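Local coordinates for protein cellobiohydrolase CHBI (PDB 4XNN) that probably hydrolyses the beta-1,4-glucosidic linkages of cellulose and releases cellobiose from chain ends, as a family 7 glycoside hydrolase, at residues A[142-146]-A[388-393]; A[9-13]-A[78-82]; A[162-166]-A[188-192]; A[51-56]-A[197-203]; A[129-135]-A[435-441]. All blocks are in the same frame, centred on the assembly; numbering follows the deposited sequence.

Interaction 1 of 5, residues A[142-146]-A[388-393]; sequences DCGLN and NMLWLD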
# COMPACT_ATOMS: atom_id res chain seq x y z
N ASP A 142 -4.13 -16.43 -0.98
CA ASP A 142 -4.83 -17.09 0.14
C ASP A 142 -4.31 -16.50 1.44
O ASP A 142 -3.61 -15.48 1.38
CB ASP A 142 -4.60 -18.60 0.08
CG ASP A 142 -5.78 -19.42 0.60
OD1 ASP A 142 -6.54 -18.95 1.47
OD2 ASP A 142 -5.91 -20.60 0.19
N CYS A 143 -4.80 -17.01 2.59
CA CYS A 143 -4.32 -16.64 3.94
C CYS A 143 -2.82 -16.27 3.96
O CYS A 143 -2.01 -16.97 3.42
CB CYS A 143 -4.54 -17.82 4.93
SG CYS A 143 -6.28 -18.34 5.11
N GLY A 144 -2.47 -15.14 4.55
CA GLY A 144 -1.05 -14.74 4.69
C GLY A 144 -0.47 -13.80 3.68
O GLY A 144 0.63 -13.29 3.90
N LEU A 145 -1.19 -13.54 2.59
CA LEU A 145 -0.74 -12.70 1.49
C LEU A 145 -1.70 -11.54 1.30
O LEU A 145 -2.91 -11.60 1.68
CB LEU A 145 -0.70 -13.51 0.17
CG LEU A 145 0.58 -14.02 -0.46
CD1 LEU A 145 0.25 -14.51 -1.89
CD2 LEU A 145 1.66 -12.95 -0.54
N ASN A 146 -1.17 -10.47 0.76
CA ASN A 146 -1.93 -9.25 0.60
C ASN A 146 -1.49 -8.63 -0.72
O ASN A 146 -0.29 -8.31 -0.96
CB ASN A 146 -1.68 -8.35 1.80
CG ASN A 146 -2.46 -7.06 1.80
OD1 ASN A 146 -3.05 -6.62 0.81
ND2 ASN A 146 -2.47 -6.43 2.95
N ASN A 388 2.12 -11.83 10.44
CA ASN A 388 1.64 -12.89 9.59
C ASN A 388 0.26 -12.66 8.96
O ASN A 388 -0.45 -13.62 8.63
CB ASN A 388 1.64 -14.18 10.43
CG ASN A 388 3.02 -14.60 10.86
OD1 ASN A 388 4.04 -14.06 10.42
ND2 ASN A 388 3.08 -15.63 11.63
N MET A 389 -0.13 -11.41 8.81
CA MET A 389 -1.35 -10.99 8.15
C MET A 389 -2.56 -11.34 8.95
O MET A 389 -3.67 -11.20 8.44
CB MET A 389 -1.47 -11.54 6.72
CG MET A 389 -2.00 -10.49 5.72
SD MET A 389 -0.89 -9.09 5.40
CE MET A 389 0.34 -9.84 4.34
N LEU A 390 -2.38 -11.67 10.23
CA LEU A 390 -3.49 -12.12 11.03
C LEU A 390 -4.47 -10.95 11.28
O LEU A 390 -5.68 -11.17 11.42
CB LEU A 390 -3.04 -12.70 12.40
CG LEU A 390 -2.05 -13.88 12.32
CD1 LEU A 390 -1.56 -14.19 13.72
CD2 LEU A 390 -2.72 -15.06 11.68
N TRP A 391 -3.93 -9.74 11.36
CA TRP A 391 -4.76 -8.55 11.44
C TRP A 391 -5.74 -8.41 10.28
O TRP A 391 -6.79 -7.75 10.43
CB TRP A 391 -3.89 -7.24 11.56
CG TRP A 391 -2.95 -7.09 10.35
CD1 TRP A 391 -1.69 -7.63 10.20
CD2 TRP A 391 -3.24 -6.42 9.13
NE1 TRP A 391 -1.20 -7.33 8.94
CE2 TRP A 391 -2.13 -6.60 8.27
CE3 TRP A 391 -4.34 -5.71 8.66
CZ2 TRP A 391 -2.09 -6.07 6.99
CZ3 TRP A 391 -4.29 -5.22 7.36
CH2 TRP A 391 -3.17 -5.35 6.58
N LEU A 392 -5.44 -8.99 9.12
CA LEU A 392 -6.27 -8.82 7.98
C LEU A 392 -7.27 -9.98 7.95
O LEU A 392 -8.45 -9.77 7.69
CB LEU A 392 -5.50 -8.84 6.69
CG LEU A 392 -6.20 -8.82 5.33
CD1 LEU A 392 -6.95 -7.47 5.30
CD2 LEU A 392 -5.26 -8.98 4.15
N ASP A 393 -6.82 -11.22 8.22
CA ASP A 393 -7.64 -12.39 7.83
C ASP A 393 -7.88 -13.49 8.90
O ASP A 393 -8.40 -14.54 8.55
CB ASP A 393 -7.10 -13.02 6.58
CG ASP A 393 -5.64 -13.55 6.72
OD1 ASP A 393 -5.19 -13.86 7.86
OD2 ASP A 393 -4.95 -13.58 5.68
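A type II beta turn, Asp142 to Leu145, leads into strand 145-152 of the concanavalin-like beta-sandwich, and here it packs against the short helix 390-393. Between the two segments the polar link is one nearly straight hydrogen bond, Gly144 N to Asp393 OD2 (3.1 Å, 169°); Asn224 donates to the same carboxylate oxygen. The turn is also braced internally, Cys143 N reaching Asp142 OD1 at 2.8 Å. Gly144 is required by its backbone angles (phi 97°), since a CB would jam against the preceding carbonyl oxygen.

Covalently, the turn is tied by the disulfide of Cys143 with Cys412. The remaining contacts are van der Waals. Met389, at the N-cap position of the helix, points toward the turn, its CE lying 3.5 Å from Gly144 O and 3.6 Å from Asn146 CB. The amide of Asn146 is hydrogen-bonded to Glu222 and Ala223, yet its ND2 still packs 4.0 Å from Leu392 CD2 and 3.9 Å from Trp391 CH2.

Interaction 2 of 5, residues A[9-13]-A[78-82]; sequences EEPLN and LADWS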
# COMPACT_ATOMS: atom_id res chain seq x y z
N GLU A 9 16.52 2.60 -17.14
CA GLU A 9 15.29 2.50 -16.37
C GLU A 9 14.14 2.54 -17.36
O GLU A 9 14.01 3.50 -18.09
CB GLU A 9 15.21 3.63 -15.33
CG GLU A 9 13.81 3.80 -14.69
CD GLU A 9 13.20 2.51 -14.14
OE1 GLU A 9 13.94 1.66 -13.53
OE2 GLU A 9 11.93 2.37 -14.23
N GLU A 10 13.32 1.49 -17.41
CA GLU A 10 12.20 1.38 -18.36
C GLU A 10 10.92 0.98 -17.67
O GLU A 10 10.64 -0.23 -17.53
CB GLU A 10 12.57 0.37 -19.45
CG GLU A 10 13.86 0.78 -20.15
CD GLU A 10 14.29 -0.14 -21.29
OE1 GLU A 10 14.97 0.39 -22.19
OE2 GLU A 10 14.00 -1.36 -21.26
N PRO A 11 10.07 1.96 -17.32
CA PRO A 11 8.84 1.60 -16.62
C PRO A 11 7.81 0.94 -17.53
O PRO A 11 7.84 1.07 -18.75
CB PRO A 11 8.28 2.96 -16.20
CG PRO A 11 8.77 3.88 -17.26
CD PRO A 11 10.19 3.41 -17.50
N LEU A 12 6.90 0.19 -16.96
CA LEU A 12 5.93 -0.54 -17.80
C LEU A 12 4.77 0.36 -18.19
O LEU A 12 4.14 0.93 -17.32
CB LEU A 12 5.38 -1.71 -17.00
CG LEU A 12 5.87 -3.12 -17.27
CD1 LEU A 12 7.18 -3.19 -18.02
CD2 LEU A 12 5.80 -3.95 -16.02
N ASN A 13 4.41 0.45 -19.48
CA ASN A 13 3.22 1.28 -19.79
C ASN A 13 1.95 0.74 -19.25
O ASN A 13 1.70 -0.46 -19.33
CB ASN A 13 3.05 1.50 -21.29
CG ASN A 13 4.07 2.41 -21.86
OD1 ASN A 13 4.56 3.35 -21.23
ND2 ASN A 13 4.42 2.14 -23.07
N LEU A 78 13.04 -3.55 -19.41
CA LEU A 78 11.84 -4.32 -19.70
C LEU A 78 11.90 -5.81 -19.39
O LEU A 78 10.97 -6.35 -18.76
CB LEU A 78 11.43 -4.17 -21.18
CG LEU A 78 10.10 -3.54 -21.44
CD1 LEU A 78 8.90 -4.36 -20.90
CD2 LEU A 78 10.13 -2.16 -20.81
N ALA A 79 12.94 -6.47 -19.91
CA ALA A 79 13.16 -7.90 -19.69
C ALA A 79 13.22 -8.27 -18.20
O ALA A 79 12.79 -9.34 -17.79
CB ALA A 79 14.45 -8.34 -20.37
N ASP A 80 13.78 -7.41 -17.40
CA ASP A 80 13.88 -7.74 -15.99
C ASP A 80 12.52 -7.63 -15.23
O ASP A 80 12.33 -8.22 -14.14
CB ASP A 80 14.96 -6.86 -15.35
CG ASP A 80 16.38 -7.36 -15.64
OD1 ASP A 80 16.51 -8.45 -16.24
OD2 ASP A 80 17.34 -6.67 -15.25
N TRP A 81 11.59 -6.89 -15.78
CA TRP A 81 10.31 -6.68 -15.09
C TRP A 81 9.61 -8.02 -14.88
O TRP A 81 9.21 -8.38 -13.80
CB TRP A 81 9.43 -5.73 -15.83
CG TRP A 81 9.42 -4.29 -15.39
CD1 TRP A 81 9.91 -3.21 -16.07
CD2 TRP A 81 8.80 -3.76 -14.22
NE1 TRP A 81 9.66 -2.05 -15.38
CE2 TRP A 81 8.95 -2.36 -14.26
CE3 TRP A 81 8.05 -4.33 -13.18
CZ2 TRP A 81 8.41 -1.51 -13.27
CZ3 TRP A 81 7.53 -3.45 -12.16
CH2 TRP A 81 7.71 -2.08 -12.24
N SER A 82 9.61 -8.81 -15.93
CA SER A 82 9.03 -10.11 -15.91
C SER A 82 10.03 -11.17 -15.37
O SER A 82 9.70 -11.98 -14.51
CB SER A 82 8.68 -10.46 -17.33
OG SER A 82 7.74 -11.48 -17.24
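A strand of the large beta-sandwich sheet meets a short helix here: the residues leading into strand 12-19 run past the helical residues 78-82. Across the two segments Glu10 accepts twice. Its carboxylate takes the main-chain amide of Leu78 in a straight bond (Leu78 N to Glu10 OE2, 3.0 Å, 171°), satisfying that donor. Its carbonyl receives the indole in a more bent bond, Trp81 NE1 to Glu10 O, 3.0 Å and 134°, with the oxygen at the ring edge. Within the helix Trp81 N is bonded to Leu78 O at 3.1 Å.

Neighbouring polar groups are satisfied outside the pair. Glu9 OE1 forms a salt bridge with Arg39 and accepts from Val76 N, Asn13 OD1 accepts from Lys119, the main chain of Glu10 also bonds with that of Val76, and that of Leu12 pairs with Val32 in strand 24-34.

Apolar contacts close the gap beside these bonds. Leu78 CD2 lies 3.8 Å from Glu10 CB and Leu78 CD1 lies 3.6 Å from Leu12 CD1. That same Leu12 methyl makes a CH-pi contact over the face of the indole, with CD1 3.7 Å from the centroid of the five-membered ring of Trp81.

Interaction 3 of 5, residues A[162-166]-A[188-192]; sequences KYPTN and INGLA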
# COMPACT_ATOMS: atom_id res chain seq x y z
N LYS A 162 13.58 18.56 -2.65
CA LYS A 162 13.93 18.85 -1.29
C LYS A 162 15.27 18.26 -0.95
O LYS A 162 15.90 18.74 -0.05
CB LYS A 162 12.94 18.23 -0.32
CG LYS A 162 11.60 18.86 -0.34
CD LYS A 162 10.69 18.18 0.66
CE LYS A 162 9.31 18.78 0.46
NZ LYS A 162 8.24 17.75 0.58
N TYR A 163 15.67 17.17 -1.60
CA TYR A 163 16.86 16.44 -1.14
C TYR A 163 17.82 16.32 -2.29
O TYR A 163 17.69 15.42 -3.11
CB TYR A 163 16.45 15.06 -0.59
CG TYR A 163 15.32 15.14 0.44
CD1 TYR A 163 15.51 15.82 1.64
CD2 TYR A 163 14.07 14.58 0.17
CE1 TYR A 163 14.50 15.94 2.54
CE2 TYR A 163 13.05 14.65 1.08
CZ TYR A 163 13.26 15.30 2.27
OH TYR A 163 12.24 15.38 3.12
N PRO A 164 18.80 17.24 -2.37
CA PRO A 164 19.79 17.25 -3.47
C PRO A 164 20.50 15.93 -3.77
O PRO A 164 20.82 15.63 -4.92
CB PRO A 164 20.86 18.27 -2.99
CG PRO A 164 20.15 19.12 -1.99
CD PRO A 164 19.10 18.25 -1.34
N THR A 165 20.76 15.11 -2.76
CA THR A 165 21.44 13.87 -3.03
C THR A 165 20.54 12.80 -3.65
O THR A 165 21.04 11.76 -4.03
CB THR A 165 22.05 13.31 -1.77
OG1 THR A 165 21.07 13.29 -0.75
CG2 THR A 165 23.19 14.19 -1.33
N ASN A 166 19.23 13.06 -3.75
CA ASN A 166 18.31 12.16 -4.53
C ASN A 166 18.29 12.55 -6.02
O ASN A 166 17.69 13.53 -6.40
CB ASN A 166 16.92 12.27 -3.99
CG ASN A 166 15.95 11.39 -4.68
OD1 ASN A 166 16.28 10.71 -5.65
ND2 ASN A 166 14.72 11.34 -4.14
N ILE A 188 15.99 7.39 2.40
CA ILE A 188 15.08 8.37 3.00
C ILE A 188 15.81 9.71 2.96
O ILE A 188 16.98 9.82 3.36
CB ILE A 188 14.70 8.06 4.47
CG1 ILE A 188 14.15 6.63 4.61
CG2 ILE A 188 13.65 9.04 4.93
CD1 ILE A 188 13.76 6.21 5.99
N ASN A 189 15.07 10.74 2.55
CA ASN A 189 15.59 12.11 2.46
C ASN A 189 16.91 12.18 1.63
O ASN A 189 17.88 12.89 1.96
CB ASN A 189 15.79 12.71 3.83
CG ASN A 189 14.50 13.14 4.51
OD1 ASN A 189 13.36 12.72 4.20
ND2 ASN A 189 14.69 13.96 5.47
N GLY A 190 16.93 11.41 0.57
CA GLY A 190 18.04 11.26 -0.32
C GLY A 190 19.29 10.62 0.20
O GLY A 190 20.31 10.72 -0.46
N LEU A 191 19.21 9.96 1.36
CA LEU A 191 20.36 9.32 1.96
C LEU A 191 20.08 7.85 2.23
O LEU A 191 18.92 7.46 2.52
CB LEU A 191 20.65 9.95 3.33
CG LEU A 191 21.04 11.42 3.31
CD1 LEU A 191 20.95 11.99 4.73
CD2 LEU A 191 22.39 11.58 2.63
N ALA A 192 21.12 7.03 2.15
CA ALA A 192 20.97 5.65 2.55
C ALA A 192 20.55 5.63 4.02
O ALA A 192 21.16 6.35 4.82
CB ALA A 192 22.30 4.95 2.37
O HOH W 1 14.07 11.13 -0.90
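The phenol of Tyr163 lies flat over Asn189, whose CA stands 3.6 Å from the ring centroid and only 8° off the ring normal, a well-centred CH-pi contact. Beyond the ring, Gln240 joins the two polar ends, its OE1 hydrogen-bonded to Tyr163 OH and its NE2 to Asn189 OD1.

Two tight turns pack together. Tyr163 to Asn166 is a type I turn closed by Asn166 N to Tyr163 O (2.9 Å). Ile188 to Leu191 is the type I' turn of a beta-hairpin, closed by Ile188 N to Leu191 O (2.9 Å) and Leu191 N to Ile188 O (3.0 Å). The direct hydrogen bond between them is Thr165 OG1 to Gly190 O, 2.7 Å. Gly190 fits the hairpin turn through its positive phi, and the packing excludes a side chain there: a CB would clash with Thr165 OG1. Water 1 accepts from Gly190 N at 3.2 Å and, weakly, from Asn166 ND2 at 3.3 Å. Asn166 ND2 also bonds to Thr174 OG1, and OD1 to Gly168 N and Gly169 N.

The loop rests on the hairpin 187-188/191-192, which in turn touches Arg242 of strand 241-243 through Ile188, Asn189 and Leu191, and helix 64-70 through Leu191 and Ala192.

Interaction 4 of 5, residues A[51-56]-A[197-203]; sequences YTGNLW and WTPIPGD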
# COMPACT_ATOMS: atom_id res chain seq x y z
N TYR A 51 24.77 -3.20 -1.00
CA TYR A 51 23.79 -3.91 -0.18
C TYR A 51 23.67 -5.28 -0.81
O TYR A 51 23.60 -5.40 -2.05
CB TYR A 51 22.46 -3.13 -0.19
CG TYR A 51 21.36 -3.69 0.66
CD1 TYR A 51 20.53 -4.66 0.18
CD2 TYR A 51 21.20 -3.28 1.99
CE1 TYR A 51 19.51 -5.16 0.96
CE2 TYR A 51 20.20 -3.80 2.78
CZ TYR A 51 19.39 -4.74 2.28
OH TYR A 51 18.39 -5.21 3.04
N THR A 52 23.68 -6.31 0.04
CA THR A 52 23.54 -7.67 -0.38
C THR A 52 22.74 -8.44 0.65
O THR A 52 23.06 -8.42 1.83
CB THR A 52 24.94 -8.36 -0.46
OG1 THR A 52 25.77 -7.68 -1.43
CG2 THR A 52 24.77 -9.79 -0.87
N GLY A 53 21.73 -9.17 0.19
CA GLY A 53 20.88 -9.94 1.07
C GLY A 53 20.11 -8.93 1.93
O GLY A 53 19.21 -8.29 1.45
N ASN A 54 20.52 -8.79 3.18
CA ASN A 54 19.86 -7.85 4.14
C ASN A 54 20.87 -7.00 4.92
O ASN A 54 20.56 -6.48 6.04
CB ASN A 54 18.87 -8.58 5.06
CG ASN A 54 19.50 -9.74 5.78
OD1 ASN A 54 20.73 -9.83 5.92
ND2 ASN A 54 18.66 -10.62 6.29
N LEU A 55 22.05 -6.79 4.33
CA LEU A 55 23.10 -6.01 4.93
C LEU A 55 23.74 -5.04 4.01
O LEU A 55 23.93 -5.36 2.85
CB LEU A 55 24.23 -6.96 5.34
CG LEU A 55 23.86 -7.99 6.37
CD1 LEU A 55 25.05 -8.93 6.61
CD2 LEU A 55 23.52 -7.28 7.66
N TRP A 56 24.09 -3.86 4.51
CA TRP A 56 24.93 -2.93 3.77
C TRP A 56 26.39 -3.33 3.94
O TRP A 56 26.78 -3.86 5.01
CB TRP A 56 24.80 -1.48 4.27
CG TRP A 56 23.39 -0.91 4.14
CD1 TRP A 56 22.35 -1.06 5.02
CD2 TRP A 56 22.87 -0.13 3.03
NE1 TRP A 56 21.22 -0.41 4.54
CE2 TRP A 56 21.51 0.17 3.33
CE3 TRP A 56 23.44 0.34 1.84
CZ2 TRP A 56 20.70 0.92 2.47
CZ3 TRP A 56 22.63 1.13 0.99
CH2 TRP A 56 21.25 1.39 1.31
N TRP A 197 21.73 -0.30 10.93
CA TRP A 197 20.95 -1.20 10.15
C TRP A 197 20.99 -2.57 10.78
O TRP A 197 22.05 -3.07 11.11
CB TRP A 197 21.46 -1.26 8.71
CG TRP A 197 20.66 -2.11 7.79
CD1 TRP A 197 20.86 -3.43 7.47
CD2 TRP A 197 19.53 -1.69 7.06
NE1 TRP A 197 19.97 -3.84 6.56
CE2 TRP A 197 19.11 -2.80 6.28
CE3 TRP A 197 18.84 -0.48 6.95
CZ2 TRP A 197 18.01 -2.73 5.40
CZ3 TRP A 197 17.76 -0.40 6.06
CH2 TRP A 197 17.36 -1.53 5.29
N THR A 198 19.82 -3.17 10.88
CA THR A 198 19.61 -4.48 11.43
C THR A 198 18.83 -5.40 10.47
O THR A 198 17.72 -5.06 10.08
CB THR A 198 18.80 -4.26 12.70
OG1 THR A 198 19.73 -3.76 13.71
CG2 THR A 198 18.14 -5.47 13.16
N PRO A 199 19.39 -6.57 10.09
CA PRO A 199 18.56 -7.51 9.35
C PRO A 199 17.30 -7.94 10.09
O PRO A 199 17.29 -7.96 11.33
CB PRO A 199 19.48 -8.73 9.14
CG PRO A 199 20.78 -8.39 9.70
CD PRO A 199 20.71 -7.11 10.43
N ILE A 200 16.26 -8.33 9.34
CA ILE A 200 15.05 -8.83 9.98
C ILE A 200 15.24 -10.34 10.14
O ILE A 200 15.42 -11.01 9.13
CB ILE A 200 13.79 -8.60 9.12
CG1 ILE A 200 13.53 -7.14 8.88
CG2 ILE A 200 12.57 -9.21 9.79
CD1 ILE A 200 13.24 -6.44 10.16
N PRO A 201 15.20 -10.90 11.39
CA PRO A 201 15.33 -12.36 11.45
C PRO A 201 14.26 -13.07 10.59
O PRO A 201 13.05 -12.74 10.64
CB PRO A 201 15.14 -12.69 12.95
CG PRO A 201 15.37 -11.39 13.69
CD PRO A 201 15.00 -10.29 12.73
N GLY A 202 14.71 -13.98 9.75
CA GLY A 202 13.80 -14.75 8.90
C GLY A 202 13.37 -14.00 7.64
O GLY A 202 12.43 -14.37 6.95
N ASP A 203 14.04 -12.90 7.35
CA ASP A 203 13.81 -12.22 6.09
C ASP A 203 15.17 -11.96 5.44
O ASP A 203 15.91 -11.02 5.78
CB ASP A 203 13.03 -10.94 6.29
CG ASP A 203 12.47 -10.38 4.96
OD1 ASP A 203 13.09 -10.55 3.87
OD2 ASP A 203 11.41 -9.75 5.03
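The indole of Trp197 is engaged on both its face and its edge. Trp56 points its own edge at the Trp197 face in a T-shaped pair, the five-membered rings 4.4 Å apart between centroids with planes at 86°. At the rim, Trp197 NE1 donates to Asn54 O (2.8 Å, 150°), while Tyr51 OH lies 3.4 Å from Trp197 CZ2 and is hydrogen-bonded to Asn205 O. Tyr51, Trp56 and Trp197 form an aromatic cluster, which Trp187 extends by an edge-to-face contact with Trp56 and Lys186 by a cation-pi contact with Tyr51.

Two small beta-hairpins meet here, 51-52/55-56 and 198-200/206-208, both outside the large sheet. In family 7 cellobiohydrolases, excursions from the sandwich build the substrate tunnel, and these hairpins are consistent with that pattern. The first is closed by Thr52 N to Leu55 O (3.0 Å) and Leu55 N to Thr52 O (3.2 Å); in the second segment a type II turn runs from Ile200 to Asp203 (Asp203 N to Ile200 O, 2.9 Å). Asn54 reaches from one turn to the other, its ND2 donating to Asp203 O at 2.8 Å. Pro199 CB packs 3.5 Å from Asn54 CG, and Pro199 CG lies 3.6 Å from Leu55 CD2.

Interaction 5 of 5, residues A[129-135]-A[435-441]; sequences NREFTYD and NIKFGPI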
# COMPACT_ATOMS: atom_id res chain seq x y z
N ASN A 129 -14.06 14.65 -3.61
CA ASN A 129 -15.23 14.76 -4.51
C ASN A 129 -15.00 14.05 -5.84
O ASN A 129 -15.41 14.51 -6.94
CB ASN A 129 -15.56 16.24 -4.72
CG ASN A 129 -16.97 16.43 -5.19
OD1 ASN A 129 -17.87 15.78 -4.72
ND2 ASN A 129 -17.15 17.29 -6.17
N ARG A 130 -14.28 12.94 -5.76
CA ARG A 130 -14.05 12.12 -6.95
C ARG A 130 -14.38 10.64 -6.64
O ARG A 130 -14.59 10.26 -5.49
CB ARG A 130 -12.60 12.23 -7.42
CG ARG A 130 -12.17 13.65 -7.85
CD ARG A 130 -12.75 14.07 -9.20
NE ARG A 130 -12.30 15.44 -9.49
CZ ARG A 130 -12.91 16.55 -9.06
NH1 ARG A 130 -14.01 16.51 -8.33
NH2 ARG A 130 -12.41 17.75 -9.37
N GLU A 131 -14.35 9.83 -7.68
CA GLU A 131 -14.56 8.38 -7.60
C GLU A 131 -13.32 7.75 -8.29
O GLU A 131 -12.83 8.24 -9.39
CB GLU A 131 -15.81 8.06 -8.36
CG GLU A 131 -16.29 6.63 -8.52
CD GLU A 131 -17.72 6.64 -9.12
OE1 GLU A 131 -18.69 7.02 -8.39
OE2 GLU A 131 -17.89 6.29 -10.31
N PHE A 132 -12.78 6.72 -7.62
CA PHE A 132 -11.67 5.96 -8.14
C PHE A 132 -12.10 4.52 -8.25
O PHE A 132 -12.60 3.99 -7.26
CB PHE A 132 -10.45 6.03 -7.17
CG PHE A 132 -9.23 5.32 -7.69
CD1 PHE A 132 -8.39 5.94 -8.57
CD2 PHE A 132 -8.92 4.01 -7.31
CE1 PHE A 132 -7.29 5.30 -9.08
CE2 PHE A 132 -7.79 3.40 -7.79
CZ PHE A 132 -6.96 4.06 -8.64
N THR A 133 -11.85 3.88 -9.38
CA THR A 133 -12.29 2.54 -9.58
C THR A 133 -11.34 1.65 -10.40
O THR A 133 -10.60 2.18 -11.22
CB THR A 133 -13.72 2.42 -10.16
OG1 THR A 133 -13.74 2.06 -11.52
CG2 THR A 133 -14.51 3.47 -9.88
N TYR A 134 -11.36 0.34 -10.15
CA TYR A 134 -10.45 -0.61 -10.85
C TYR A 134 -11.01 -2.03 -10.76
O TYR A 134 -11.92 -2.27 -9.96
CB TYR A 134 -8.99 -0.53 -10.29
CG TYR A 134 -8.99 -0.94 -8.83
CD1 TYR A 134 -9.35 -0.05 -7.85
CD2 TYR A 134 -8.77 -2.23 -8.48
CE1 TYR A 134 -9.45 -0.43 -6.50
CE2 TYR A 134 -8.87 -2.64 -7.16
CZ TYR A 134 -9.20 -1.73 -6.17
OH TYR A 134 -9.30 -2.16 -4.83
N ASP A 135 -10.53 -2.93 -11.64
CA ASP A 135 -10.91 -4.33 -11.62
C ASP A 135 -9.79 -5.11 -11.02
O ASP A 135 -8.61 -4.78 -11.20
CB ASP A 135 -11.18 -4.90 -13.01
CG ASP A 135 -12.38 -4.21 -13.69
OD1 ASP A 135 -13.19 -3.49 -13.03
OD2 ASP A 135 -12.44 -4.36 -14.91
N ASN A 435 -7.90 -1.82 -15.69
CA ASN A 435 -8.98 -0.94 -16.12
C ASN A 435 -9.28 0.12 -15.04
O ASN A 435 -10.40 0.31 -14.59
CB ASN A 435 -10.18 -1.77 -16.42
CG ASN A 435 -11.26 -0.99 -17.18
OD1 ASN A 435 -11.05 0.04 -17.83
ND2 ASN A 435 -12.42 -1.50 -17.08
N ILE A 436 -8.24 0.85 -14.70
CA ILE A 436 -8.33 1.91 -13.70
C ILE A 436 -9.08 3.09 -14.29
O ILE A 436 -8.80 3.44 -15.42
CB ILE A 436 -6.94 2.37 -13.26
CG1 ILE A 436 -6.23 1.24 -12.48
CG2 ILE A 436 -7.05 3.56 -12.34
CD1 ILE A 436 -4.74 1.39 -12.42
N LYS A 437 -9.98 3.70 -13.52
CA LYS A 437 -10.80 4.81 -13.97
C LYS A 437 -10.93 5.80 -12.82
O LYS A 437 -11.09 5.38 -11.64
CB LYS A 437 -12.20 4.33 -14.32
CG LYS A 437 -12.23 3.27 -15.39
CD LYS A 437 -13.65 2.98 -15.79
CE LYS A 437 -13.86 3.07 -17.27
NZ LYS A 437 -13.91 1.68 -17.78
N PHE A 438 -10.90 7.08 -13.15
CA PHE A 438 -10.89 8.16 -12.16
C PHE A 438 -11.76 9.29 -12.73
O PHE A 438 -11.59 9.65 -13.92
CB PHE A 438 -9.46 8.63 -12.01
CG PHE A 438 -9.29 9.81 -11.14
CD1 PHE A 438 -9.76 9.81 -9.84
CD2 PHE A 438 -8.59 10.92 -11.58
CE1 PHE A 438 -9.59 10.93 -9.01
CE2 PHE A 438 -8.44 12.04 -10.76
CZ PHE A 438 -8.93 12.03 -9.47
N GLY A 439 -12.69 9.80 -11.95
CA GLY A 439 -13.61 10.84 -12.49
C GLY A 439 -14.47 11.41 -11.41
O GLY A 439 -14.32 11.03 -10.21
N PRO A 440 -15.41 12.27 -11.78
CA PRO A 440 -16.39 12.70 -10.80
C PRO A 440 -17.23 11.51 -10.33
O PRO A 440 -17.35 10.48 -10.98
CB PRO A 440 -17.36 13.64 -11.57
CG PRO A 440 -16.82 13.78 -12.92
CD PRO A 440 -15.51 13.01 -13.06
N ILE A 441 -17.88 11.70 -9.21
CA ILE A 441 -18.80 10.74 -8.65
C ILE A 441 -19.92 10.38 -9.64
O ILE A 441 -20.53 11.27 -10.21
CB ILE A 441 -19.30 11.22 -7.29
CG1 ILE A 441 -18.06 11.27 -6.37
CG2 ILE A 441 -20.39 10.31 -6.77
CD1 ILE A 441 -18.21 12.10 -5.15
O HOH W 2 -17.96 14.43 -8.30
O HOH W 3 -12.95 -0.71 -13.57
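This is an antiparallel strand pairing in the beta-sandwich: strand 130-137 runs beside 430-440, the last strand of the chain. The axes of segments 130-135 and 435-440 approach to 4.6 Å, with N-to-C directions at 165°. Glu131 with Gly439 and Thr133 with Lys437 are hydrogen-bonded pairs, giving four bonds: Glu131 N to Gly439 O (2.8 Å), Gly439 N to Glu131 O (3.0 Å), Thr133 N to Lys437 O and Lys437 N to Thr133 O (both 2.8 Å). Phe132 and Phe438 form the non-hydrogen-bonded pair between them, where Phe438 CA approaches Glu131 O at 3.4 Å in a CA-H...O contact.

The two faces differ in character. Phe132 and Phe438 share one, with Phe132 CE1 3.7 Å from Ile436 CG2; there Phe132 and Phe151 of strand 145-152 form an edge-to-face pair, as do Phe438 and Phe125. On the other, Glu131 is hydrogen-bonded to Thr444 and Gln298, beside Thr133 and Lys437. At the ends, water 2 links Asn129 O to Ile441 N (2.9 Å each), and water 3 joins Asp135 OD1 (2.8 Å) to Asn435 O (2.9 Å); Asp135 OD1 also accepts from Thr294 OG1 of strand 293-301. Arg130 is held by a salt bridge to Asp306.

Main-chain bonding therefore sets the register, an aromatic face packs against another strand of the fold, polar side chains lie on the opposite face and waters bridge the strand ends.

Interactions 1, 2 and 5 all reach the large mixed sheet: interaction 5 pairs two of its strands, interaction 2 places a helix on strand 12-19, the parallel neighbour of 430-440, and interaction 1 holds the start of strand 145-152, which follows 130-137 in the chain. Their centres are 26 to 29 Å apart. Interactions 3 and 4 belong to hairpins outside that sheet; they touch through Ala192 CB and Trp56 CH2 (3.9 Å), and interaction 4 lies across the chain's centre from interaction 5, their centres 39 Å apart. Interaction 2 closes before 1, 3 and 5 open, whereas 4 crosses 1, 2 and 5. Residues from both ends of the chain thus meet in one sandwich.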